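Local structure of 2-polyprenyl-6-methoxyphenol hydroxylase-like FAD-dependent oxidoreductase (Streptomyces sp. NRRL 11266, 6UI5) at residues T136-D140 / A141-Q145; A210-S213 / P214-R218. The protein binds flavin-adenine dinucleotide and is probably an FAD-dependent oxidoreductase related to the aromatic-ring hydroxylases. All coordinates share one frame; numbering follows the deposited sequence.

Contact 1: T136-D140 / A141-Q145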
loop_
_atom_site.group_PDB
_atom_site.type_symbol
_atom_site.label_atom_id
_atom_site.label_comp_id
_atom_site.label_asym_id
_atom_site.label_seq_id
_atom_site.Cartn_x
_atom_site.Cartn_y
_atom_site.Cartn_z
ATOM N N THR A 136 -6.201 1.688 -45.394
ATOM C CA THR A 136 -6.486 2.837 -46.245
ATOM C C THR A 136 -5.872 4.078 -45.619
ATOM O O THR A 136 -6.044 4.325 -44.417
ATOM C CB THR A 136 -7.989 3.053 -46.482
ATOM O OG1 THR A 136 -8.530 3.872 -45.454
ATOM C CG2 THR A 136 -8.739 1.738 -46.520
ATOM N N LEU A 137 -5.161 4.848 -46.450
ATOM C CA LEU A 137 -4.418 6.039 -46.056
ATOM C C LEU A 137 -4.946 7.232 -46.836
ATOM O O LEU A 137 -5.164 7.124 -48.044
ATOM C CB LEU A 137 -2.919 5.874 -46.332
ATOM C CG LEU A 137 -2.069 5.007 -45.392
ATOM C CD1 LEU A 137 -2.394 3.554 -45.572
ATOM C CD2 LEU A 137 -0.608 5.225 -45.676
ATOM N N ALA A 138 -5.117 8.372 -46.155
ATOM C CA ALA A 138 -5.783 9.561 -46.707
ATOM C C ALA A 138 -4.825 10.754 -46.735
ATOM O O ALA A 138 -4.773 11.550 -45.792
ATOM C CB ALA A 138 -7.061 9.910 -45.906
ATOM N N SER A 139 -4.090 10.887 -47.835
ATOM C CA SER A 139 -3.282 12.064 -48.106
ATOM C C SER A 139 -4.126 13.109 -48.847
ATOM O O SER A 139 -5.301 12.889 -49.168
ATOM C CB SER A 139 -2.044 11.673 -48.914
ATOM O OG SER A 139 -1.060 12.697 -48.920
ATOM N N ASP A 140 -3.518 14.272 -49.116
ATOM C CA ASP A 140 -4.174 15.275 -49.948
ATOM C C ASP A 140 -4.460 14.726 -51.334
ATOM O O ASP A 140 -5.530 14.979 -51.901
ATOM C CB ASP A 140 -3.312 16.532 -50.059
ATOM C CG ASP A 140 -2.766 16.988 -48.726
ATOM O OD1 ASP A 140 -2.565 16.133 -47.829
ATOM O OD2 ASP A 140 -2.541 18.211 -48.580
ATOM N N ALA A 141 -3.513 13.963 -51.887
ATOM C CA ALA A 141 -3.636 13.455 -53.249
ATOM C C ALA A 141 -4.893 12.616 -53.421
ATOM O O ALA A 141 -5.618 12.759 -54.413
ATOM C CB ALA A 141 -2.398 12.638 -53.605
ATOM N N GLY A 142 -5.163 11.730 -52.465
ATOM C CA GLY A 142 -6.342 10.889 -52.514
ATOM C C GLY A 142 -6.408 9.887 -51.379
ATOM O O GLY A 142 -6.268 10.252 -50.210
ATOM N N GLU A 143 -6.626 8.616 -51.720
ATOM C CA GLU A 143 -6.723 7.536 -50.741
ATOM C C GLU A 143 -5.998 6.318 -51.307
ATOM O O GLU A 143 -6.506 5.660 -52.226
ATOM C CB GLU A 143 -8.166 7.196 -50.398
ATOM C CG GLU A 143 -8.749 8.043 -49.300
ATOM C CD GLU A 143 -10.044 7.474 -48.755
ATOM O OE1 GLU A 143 -10.639 6.599 -49.424
ATOM O OE2 GLU A 143 -10.461 7.893 -47.652
ATOM N N GLU A 144 -4.817 6.018 -50.759
ATOM C CA GLU A 144 -4.196 4.744 -51.055
ATOM C C GLU A 144 -4.831 3.670 -50.196
ATOM O O GLU A 144 -5.101 3.874 -49.006
ATOM C CB GLU A 144 -2.689 4.781 -50.827
ATOM C CG GLU A 144 -1.956 3.895 -51.834
ATOM C CD GLU A 144 -0.750 3.192 -51.240
ATOM O OE1 GLU A 144 -0.445 2.069 -51.688
ATOM O OE2 GLU A 144 -0.104 3.763 -50.341
ATOM N N GLN A 145 -5.099 2.528 -50.810
ATOM C CA GLN A 145 -5.641 1.366 -50.130
ATOM C C GLN A 145 -4.487 0.349 -50.078
ATOM O O GLN A 145 -4.325 -0.456 -50.995
ATOM C CB GLN A 145 -6.887 0.857 -50.896
ATOM C CG GLN A 145 -8.008 0.268 -50.045
ATOM C CD GLN A 145 -8.709 -0.883 -50.730
ATOM O OE1 GLN A 145 -8.089 -1.902 -51.045
ATOM N NE2 GLN A 145 -10.005 -0.726 -50.983
#

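Contact 2: A210-S213 / P214-R218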
loop_
_atom_site.group_PDB
_atom_site.type_symbol
_atom_site.label_atom_id
_atom_site.label_comp_id
_atom_site.label_asym_id
_atom_site.label_seq_id
_atom_site.Cartn_x
_atom_site.Cartn_y
_atom_site.Cartn_z
ATOM N N ALA A 210 9.481 25.465 -15.748
ATOM C CA ALA A 210 10.850 25.054 -16.049
ATOM C C ALA A 210 11.326 25.785 -17.296
ATOM O O ALA A 210 10.692 25.664 -18.364
ATOM C CB ALA A 210 10.945 23.542 -16.251
ATOM N N PRO A 211 12.413 26.533 -17.226
ATOM C CA PRO A 211 12.880 27.263 -18.403
ATOM C C PRO A 211 13.818 26.417 -19.245
ATOM O O PRO A 211 14.522 25.537 -18.753
ATOM C CB PRO A 211 13.611 28.469 -17.792
ATOM C CG PRO A 211 13.271 28.435 -16.298
ATOM C CD PRO A 211 13.083 26.990 -16.007
ATOM N N LEU A 212 13.804 26.695 -20.547
ATOM C CA LEU A 212 14.628 25.959 -21.498
ATOM C C LEU A 212 15.835 26.798 -21.903
ATOM O O LEU A 212 16.978 26.445 -21.599
ATOM C CB LEU A 212 13.808 25.562 -22.729
ATOM C CG LEU A 212 12.738 24.474 -22.570
ATOM C CD1 LEU A 212 11.497 25.039 -21.939
ATOM C CD2 LEU A 212 12.402 23.849 -23.914
ATOM N N SER A 213 15.582 27.889 -22.604
ATOM C CA SER A 213 16.532 28.954 -22.865
ATOM C C SER A 213 16.133 30.164 -22.028
ATOM O O SER A 213 15.062 30.173 -21.410
ATOM C CB SER A 213 16.548 29.294 -24.362
ATOM O OG SER A 213 15.308 29.832 -24.788
ATOM N N PRO A 214 16.975 31.201 -21.954
ATOM C CA PRO A 214 16.621 32.357 -21.112
ATOM C C PRO A 214 15.401 33.131 -21.588
ATOM O O PRO A 214 15.031 34.123 -20.948
ATOM C CB PRO A 214 17.885 33.227 -21.166
ATOM C CG PRO A 214 18.979 32.276 -21.499
ATOM C CD PRO A 214 18.359 31.307 -22.450
ATOM N N ASP A 215 14.757 32.711 -22.680
ATOM C CA ASP A 215 13.580 33.394 -23.195
ATOM C C ASP A 215 12.343 32.515 -23.292
ATOM O O ASP A 215 11.233 33.053 -23.362
ATOM C CB ASP A 215 13.871 33.989 -24.585
ATOM C CG ASP A 215 15.076 34.909 -24.583
ATOM O OD1 ASP A 215 15.352 35.534 -23.538
ATOM O OD2 ASP A 215 15.750 35.007 -25.629
ATOM N N VAL A 216 12.495 31.198 -23.305
ATOM C CA VAL A 216 11.375 30.269 -23.379
ATOM C C VAL A 216 11.305 29.492 -22.073
ATOM O O VAL A 216 12.339 29.136 -21.495
ATOM C CB VAL A 216 11.526 29.321 -24.587
ATOM C CG1 VAL A 216 10.593 28.083 -24.470
ATOM C CG2 VAL A 216 11.285 30.084 -25.899
ATOM N N MET A 217 10.085 29.233 -21.610
ATOM C CA MET A 217 9.844 28.390 -20.447
ATOM C C MET A 217 8.765 27.376 -20.783
ATOM O O MET A 217 7.782 27.699 -21.457
ATOM C CB MET A 217 9.430 29.225 -19.233
ATOM C CG MET A 217 9.285 28.434 -17.965
ATOM S SD MET A 217 8.988 29.447 -16.498
ATOM C CE MET A 217 7.244 29.793 -16.607
ATOM N N ARG A 218 8.970 26.139 -20.336
ATOM C CA ARG A 218 7.925 25.125 -20.389
ATOM C C ARG A 218 7.107 25.198 -19.111
ATOM O O ARG A 218 7.651 25.414 -18.022
ATOM C CB ARG A 218 8.506 23.725 -20.568
ATOM C CG ARG A 218 7.482 22.611 -20.509
ATOM C CD ARG A 218 8.028 21.415 -21.225
ATOM N NE ARG A 218 8.218 21.730 -22.624
ATOM C CZ ARG A 218 8.965 21.033 -23.467
ATOM N NH1 ARG A 218 9.625 19.941 -23.064
ATOM N NH2 ARG A 218 9.031 21.432 -24.735
#

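Contact 1: T136-D140 / A141-Q145
Leu137 and Glu144 face each other as an antiparallel hydrogen-bonded pair of a beta hairpin, with the axes of 136-138 and 143-145 approaching to 4.6 Å and running 164° apart. The hairpin joins strands 133-138 and 143-148 of a three-stranded antiparallel sheet within the FAD-binding family region. Of the pair's two backbone bonds, Leu137 N to Glu144 O is short and nearly straight, 2.7 Å with 171° at the hydrogen. The return bond, Glu144 N to Leu137 O, is weak, bent to 122°. Leu137 O is also approached by the CA-H of Glu143, with CA 3.1 Å from that oxygen, and the CA-H of Thr136 makes the matching contact with Glu144 O.

Side chains alternate across the sheet. Thr136, Ala138, Glu143 and Gln145 project to one face, Leu137 and Glu144 to the other, where Leu137 is buried. On the first face, Ala138 and Glu143 also touch Thr122 of strand 120-126, the other neighbour of strand 133-138. Ala138 CB stands 4.2 Å from Glu143 CG, the methylene part of a chain that runs on extended. Farthest from the turn within 136-145, the side chains of Thr136 and Gln145 pass each other at a slant. The Thr136 rotamer sets CG2 opposite the carbonyl carbon and next to N, from where it meets Gln145 CG at 3.9 Å.

Contact 2: A210-S213 / P214-R218
Leu212 meets Arg218 with both methyls: CD1 lies 3.5 Å from Arg218 CB, and CD2 lies above one face of the guanidinium, toward its margin. CD1 also meets Val216 CG1 at 4.1 Å, so this branch packs against both side chains. In the neighbouring pair, Met217 brings its CG to 3.1 Å from Ala210 O and 4.3 Å from Pro211 CG; having CG anti to its own backbone N (chi1 -175°) directs the chain that way.

These contacts sit on a beta hairpin between strands 206-211 and 216-225, part of a larger antiparallel sheet. Ala210 and Arg218 form a hydrogen-bonded pair of it, with Ala210 N to Arg218 O at 2.9 Å and 174° at the hydrogen, and Arg218 N to Ala210 O at 2.7 Å. Nearer the turn, Leu212 N donates to Val216 O at 3.0 Å, tilted 32° from the carbonyl plane. Val216 N has two weak bonds to Ser213, one to O and one to OG.

Farther out, Arg218 NE forms a salt bridge with Asp183, on strand 176-185; the side chains of Leu212 and Val216 also touch this aspartate. Next to it in sequence, Val184 pairs through its backbone with Met217.

How the contacts relate
From the N terminus, the chain first turns back in contact 1, where 136-140 runs directly into 141-145 and joins strands 133-138 and 143-148. It then passes through strand 150-153 of the parallel five-stranded sheet and strand 176-185 of the branched antiparallel sheet before contact 2 closes the turn between strands 206-211 and 216-225. The two loops follow in series, neither enclosing nor crossing the other. The centres of contact 1 and contact 2 are about 39 Å apart. Their nearest atoms are about 26 Å apart, so they do not touch. Each ties together adjacent strands of a different sheet, yet Leu137 and Arg218 each bring a side chain to about 8 Å from the bound FAD.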